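PDB 3D0W: YflH protein from Bacillus subtilis, which is of unknown function, a small all-helical protein of the DUF3243 family that forms a two-chain assembly in the crystal. Local coordinates for residues 68-73 against 77-82; 42-47 against 57-62. One frame throughout, in Å; residues are numbered along the deposited sequence.

Contact 1: residues 68-73 against 77-82; sequences EEPQNG and LLQELW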
loop_
_atom_site.group_PDB
_atom_site.type_symbol
_atom_site.label_atom_id
_atom_site.label_comp_id
_atom_site.label_asym_id
_atom_site.label_seq_id
_atom_site.Cartn_x
_atom_site.Cartn_y
_atom_site.Cartn_z
ATOM N N GLU A 68 6.533 -9.258 -10.025
ATOM C CA GLU A 68 7.916 -9.521 -9.642
ATOM C C GLU A 68 7.972 -9.970 -8.187
ATOM O O GLU A 68 7.171 -9.524 -7.352
ATOM C CB GLU A 68 8.763 -8.259 -9.824
ATOM C CG GLU A 68 8.816 -7.758 -11.259
ATOM C CD GLU A 68 9.746 -6.572 -11.437
ATOM O OE1 GLU A 68 9.869 -6.081 -12.581
ATOM O OE2 GLU A 68 10.353 -6.129 -10.439
ATOM N N GLU A 69 8.917 -10.855 -7.877
ATOM C CA GLU A 69 9.066 -11.358 -6.515
ATOM C C GLU A 69 9.372 -10.216 -5.549
ATOM O O GLU A 69 10.342 -9.478 -5.737
ATOM C CB GLU A 69 10.193 -12.389 -6.453
ATOM C CG GLU A 69 10.366 -13.046 -5.089
ATOM C CD GLU A 69 11.587 -13.949 -5.037
ATOM O OE1 GLU A 69 11.661 -14.903 -5.842
ATOM O OE2 GLU A 69 12.479 -13.704 -4.198
ATOM N N PRO A 70 8.549 -10.055 -4.496
ATOM C CA PRO A 70 8.761 -8.986 -3.511
ATOM C C PRO A 70 10.101 -9.125 -2.786
ATOM O O PRO A 70 10.461 -10.208 -2.334
ATOM C CB PRO A 70 7.572 -9.152 -2.564
ATOM C CG PRO A 70 6.494 -9.691 -3.477
ATOM C CD PRO A 70 7.262 -10.731 -4.263
ATOM N N GLN A 71 10.829 -8.020 -2.666
ATOM C CA GLN A 71 12.128 -8.036 -2.004
ATOM C C GLN A 71 12.096 -7.328 -0.658
ATOM O O GLN A 71 13.106 -7.284 0.061
ATOM C CB GLN A 71 13.172 -7.382 -2.912
ATOM C CG GLN A 71 13.326 -8.084 -4.239
ATOM C CD GLN A 71 13.788 -9.518 -4.085
ATOM O OE1 GLN A 71 14.918 -9.775 -3.662
ATOM N NE2 GLN A 71 12.915 -10.465 -4.422
ATOM N N ASN A 72 10.938 -6.763 -0.323
ATOM C CA ASN A 72 10.770 -6.063 0.941
ATOM C C ASN A 72 9.284 -5.914 1.278
ATOM O O ASN A 72 8.425 -6.209 0.445
ATOM C CB ASN A 72 11.447 -4.684 0.884
ATOM C CG ASN A 72 11.026 -3.868 -0.329
ATOM O OD1 ASN A 72 9.834 -3.650 -0.577
ATOM N ND2 ASN A 72 12.013 -3.400 -1.090
ATOM N N GLY A 73 9.001 -5.475 2.503
ATOM C CA GLY A 73 7.627 -5.296 2.952
ATOM C C GLY A 73 6.797 -4.388 2.062
ATOM O O GLY A 73 5.597 -4.610 1.892
ATOM N N LEU A 77 3.365 -5.796 0.324
ATOM C CA LEU A 77 2.047 -5.185 0.506
ATOM C C LEU A 77 1.455 -4.774 -0.848
ATOM O O LEU A 77 0.282 -5.033 -1.120
ATOM C CB LEU A 77 2.137 -3.960 1.427
ATOM C CG LEU A 77 0.822 -3.201 1.691
ATOM C CD1 LEU A 77 -0.168 -4.129 2.350
ATOM C CD2 LEU A 77 1.078 -1.992 2.600
ATOM N N LEU A 78 2.258 -4.145 -1.706
ATOM C CA LEU A 78 1.758 -3.717 -3.005
ATOM C C LEU A 78 1.206 -4.858 -3.836
ATOM O O LEU A 78 0.130 -4.734 -4.429
ATOM C CB LEU A 78 2.841 -3.012 -3.822
ATOM C CG LEU A 78 3.002 -1.512 -3.620
ATOM C CD1 LEU A 78 4.055 -0.987 -4.600
ATOM C CD2 LEU A 78 1.643 -0.815 -3.858
ATOM N N GLN A 79 1.943 -5.960 -3.896
ATOM C CA GLN A 79 1.491 -7.101 -4.687
ATOM C C GLN A 79 0.224 -7.726 -4.112
ATOM O O GLN A 79 -0.649 -8.151 -4.862
ATOM C CB GLN A 79 2.587 -8.164 -4.792
ATOM C CG GLN A 79 3.747 -7.780 -5.707
ATOM C CD GLN A 79 3.315 -7.461 -7.138
ATOM O OE1 GLN A 79 2.427 -8.107 -7.701
ATOM N NE2 GLN A 79 3.963 -6.469 -7.738
ATOM N N GLU A 80 0.133 -7.794 -2.790
ATOM C CA GLU A 80 -1.048 -8.361 -2.142
ATOM C C GLU A 80 -2.271 -7.467 -2.394
ATOM O O GLU A 80 -3.375 -7.963 -2.611
ATOM C CB GLU A 80 -0.811 -8.522 -0.643
ATOM C CG GLU A 80 0.088 -9.692 -0.265
ATOM C CD GLU A 80 -0.475 -11.037 -0.700
ATOM O OE1 GLU A 80 -1.695 -11.265 -0.545
ATOM O OE2 GLU A 80 0.306 -11.874 -1.189
ATOM N N LEU A 81 -2.070 -6.152 -2.371
ATOM C CA LEU A 81 -3.158 -5.211 -2.639
ATOM C C LEU A 81 -3.600 -5.367 -4.085
ATOM O O LEU A 81 -4.789 -5.399 -4.382
ATOM C CB LEU A 81 -2.696 -3.761 -2.400
ATOM C CG LEU A 81 -2.611 -3.306 -0.938
ATOM C CD1 LEU A 81 -1.908 -1.936 -0.829
ATOM C CD2 LEU A 81 -4.026 -3.215 -0.370
ATOM N N TRP A 82 -2.628 -5.479 -4.986
ATOM C CA TRP A 82 -2.901 -5.612 -6.408
ATOM C C TRP A 82 -3.700 -6.878 -6.697
ATOM O O TRP A 82 -4.570 -6.888 -7.571
ATOM C CB TRP A 82 -1.572 -5.664 -7.179
ATOM C CG TRP A 82 -1.660 -5.326 -8.627
ATOM C CD1 TRP A 82 -1.517 -6.180 -9.680
ATOM C CD2 TRP A 82 -1.843 -4.020 -9.190
ATOM N NE1 TRP A 82 -1.591 -5.486 -10.864
ATOM C CE2 TRP A 82 -1.791 -4.159 -10.592
ATOM C CE3 TRP A 82 -2.046 -2.745 -8.644
ATOM C CZ2 TRP A 82 -1.928 -3.070 -11.463
ATOM C CZ3 TRP A 82 -2.187 -1.661 -9.508
ATOM C CH2 TRP A 82 -2.127 -1.833 -10.903
#
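With CG anti to its carbonyl carbon (chi1 -73°) and the chain bent at chi2, Gln79 turns its CG methylene to the loop, where it crosses the ring of Pro70 at about a right angle. The touch is aliphatic and loose: Gln79 CG lies 4.0 Å from Pro70 CG. The same methylene, Gln79 CG, is 4.2 Å from Glu68 O. Beyond it, Gln79 OE1 makes a weak hydrogen bond with His67 ND1, earlier in the same loop. A second part of the contact is made by backbone. Leu77 N donates to Gly73 O over 3.0 Å with a nearly straight N-H...O angle of 169°, an i to i+4 bond in the first turns of the helix, and Leu77 CB rests 3.6 Å from the same oxygen. Within the loop, Gln71 NE2 bonds to Glu69 O at 3.1 Å, meeting the carbonyl from above its plane, and reaches Glu69 OE2 at 3.3 Å. Glu68 is tied elsewhere, its OE2 to Tyr35 OH on helix 23-48. Glu75 OE1 is hydrogen-bonded to Gln71 N, an added tie between first turn and loop. Asn72 OD1 accepts from Glu75 N, which makes Asn72 the N-cap of helix 73-84.

Contact 2: residues 42-47 against 57-62; sequences RGKKLG and AAILGD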
loop_
_atom_site.group_PDB
_atom_site.type_symbol
_atom_site.label_atom_id
_atom_site.label_comp_id
_atom_site.label_asym_id
_atom_site.label_seq_id
_atom_site.Cartn_x
_atom_site.Cartn_y
_atom_site.Cartn_z
ATOM N N ARG A 42 12.678 5.598 -16.782
ATOM C CA ARG A 42 13.003 4.763 -17.931
ATOM C C ARG A 42 11.780 4.614 -18.830
ATOM O O ARG A 42 11.883 4.690 -20.054
ATOM C CB ARG A 42 13.478 3.383 -17.473
ATOM C CG ARG A 42 14.815 3.402 -16.743
ATOM C CD ARG A 42 15.907 4.029 -17.606
ATOM N NE ARG A 42 15.984 3.424 -18.939
ATOM C CZ ARG A 42 16.252 2.141 -19.171
ATOM N NH1 ARG A 42 16.472 1.312 -18.158
ATOM N NH2 ARG A 42 16.296 1.686 -20.416
ATOM N N GLY A 43 10.621 4.402 -18.215
ATOM C CA GLY A 43 9.402 4.247 -18.985
ATOM C C GLY A 43 9.113 5.488 -19.807
ATOM O O GLY A 43 8.800 5.405 -20.992
ATOM N N LYS A 44 9.224 6.652 -19.179
ATOM C CA LYS A 44 8.965 7.895 -19.880
ATOM C C LYS A 44 9.998 8.115 -20.979
ATOM O O LYS A 44 9.663 8.621 -22.056
ATOM C CB LYS A 44 8.966 9.063 -18.897
ATOM C CG LYS A 44 7.711 9.130 -18.028
ATOM C CD LYS A 44 7.715 10.365 -17.145
ATOM C CE LYS A 44 6.376 10.556 -16.453
ATOM N NZ LYS A 44 5.280 10.683 -17.447
ATOM N N LYS A 45 11.244 7.721 -20.705
ATOM C CA LYS A 45 12.339 7.857 -21.668
ATOM C C LYS A 45 12.072 7.053 -22.935
ATOM O O LYS A 45 12.304 7.531 -24.041
ATOM C CB LYS A 45 13.666 7.379 -21.069
ATOM C CG LYS A 45 14.197 8.198 -19.900
ATOM C CD LYS A 45 14.397 9.667 -20.260
ATOM C CE LYS A 45 13.201 10.513 -19.840
ATOM N NZ LYS A 45 12.942 10.397 -18.369
ATOM N N LEU A 46 11.598 5.823 -22.764
ATOM C CA LEU A 46 11.303 4.963 -23.904
ATOM C C LEU A 46 10.179 5.521 -24.761
ATOM O O LEU A 46 10.228 5.441 -25.989
ATOM C CB LEU A 46 10.940 3.556 -23.431
ATOM C CG LEU A 46 12.104 2.752 -22.854
ATOM C CD1 LEU A 46 11.635 1.346 -22.507
ATOM C CD2 LEU A 46 13.240 2.694 -23.878
ATOM N N GLY A 47 9.160 6.080 -24.115
ATOM C CA GLY A 47 8.052 6.651 -24.857
ATOM C C GLY A 47 8.469 7.917 -25.585
ATOM O O GLY A 47 8.125 8.125 -26.751
ATOM N N ALA A 57 1.287 6.529 -14.077
ATOM C CA ALA A 57 0.382 5.512 -13.549
ATOM C C ALA A 57 0.337 4.285 -14.455
ATOM O O ALA A 57 0.210 3.161 -13.976
ATOM C CB ALA A 57 -1.023 6.088 -13.363
ATOM N N ALA A 58 0.454 4.500 -15.761
ATOM C CA ALA A 58 0.438 3.389 -16.709
ATOM C C ALA A 58 1.704 2.560 -16.520
ATOM O O ALA A 58 1.660 1.331 -16.505
ATOM C CB ALA A 58 0.356 3.914 -18.142
ATOM N N ILE A 59 2.833 3.244 -16.358
ATOM C CA ILE A 59 4.107 2.568 -16.163
ATOM C C ILE A 59 4.136 1.777 -14.855
ATOM O O ILE A 59 4.567 0.622 -14.833
ATOM C CB ILE A 59 5.269 3.576 -16.194
ATOM C CG1 ILE A 59 5.351 4.219 -17.586
ATOM C CG2 ILE A 59 6.575 2.877 -15.854
ATOM C CD1 ILE A 59 6.216 5.484 -17.637
ATOM N N LEU A 60 3.673 2.381 -13.765
ATOM C CA LEU A 60 3.660 1.681 -12.485
ATOM C C LEU A 60 2.673 0.509 -12.527
ATOM O O LEU A 60 2.900 -0.521 -11.896
ATOM C CB LEU A 60 3.314 2.653 -11.341
ATOM C CG LEU A 60 4.395 3.708 -11.054
ATOM C CD1 LEU A 60 4.007 4.582 -9.871
ATOM C CD2 LEU A 60 5.716 2.999 -10.755
ATOM N N GLY A 61 1.585 0.672 -13.278
ATOM C CA GLY A 61 0.601 -0.395 -13.405
ATOM C C GLY A 61 1.220 -1.591 -14.112
ATOM O O GLY A 61 1.064 -2.738 -13.673
ATOM N N ASP A 62 1.924 -1.323 -15.212
ATOM C CA ASP A 62 2.598 -2.385 -15.952
ATOM C C ASP A 62 3.615 -3.064 -15.036
ATOM O O ASP A 62 3.791 -4.282 -15.080
ATOM C CB ASP A 62 3.308 -1.829 -17.193
ATOM C CG ASP A 62 2.338 -1.385 -18.278
ATOM O OD1 ASP A 62 1.161 -1.803 -18.244
ATOM O OD2 ASP A 62 2.759 -0.625 -19.176
#
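A close helix-helix approach at a glycine joins the C-terminal part of helix 23-48 to helix 56-65, the two being connected by the loop of residues 49-55. Gly43 and Ile59 mark the nearest point, their CA atoms 6.2 Å apart. The terminal methyl of Ile59 does the touching: CD1 lies 3.6 Å from Gly43 C and equally 3.6 Å from Lys44 N, so it sits against the peptide link between those residues. Ile59 reaches it in extended form, CG1 anti to the carbonyl carbon (chi1 -64°) and CD1 carried onward at chi2 165°. Gly43 has no side chain, and the methyl lies directly against its backbone. Lys44 crosses Ile59 at about a right angle, and its CG comes within 4.0 Å of Ile59 CD1. The lysine chain then runs on to place NZ in a hydrogen bond with Val54 O, just ahead of helix 56-65, so that its aliphatic part borders the methyl while its charged end is anchored near the start of the partner helix. Burying only 104 Å² between partly exposed residues, this is a small van der Waals contact of a methyl with helix backbone, seated on a glycine where two successive helices cross steeply.

Contact 2 closes before contact 1 opens, so the two follow in series along the chain, on opposite sides of its centre with their own centres about 19 Å apart. Contact 2 pairs helix 23-48 with helix 56-65; contact 1 takes the loop after helix 56-65 and folds it onto helix 73-84. The two meet directly by packing, Trp82 CZ2 lying 3.7 Å from Gly61 O. Helix 87-101 serves both regions, with Leu97 touching Leu60 and Leu78. Successive helices are thus joined in chain order, and helix 73-84 also faces the dimer interface, where Leu77 packs on Leu78 of the second subunit, whereas no other chain of the assembly touches the segments of contact 2.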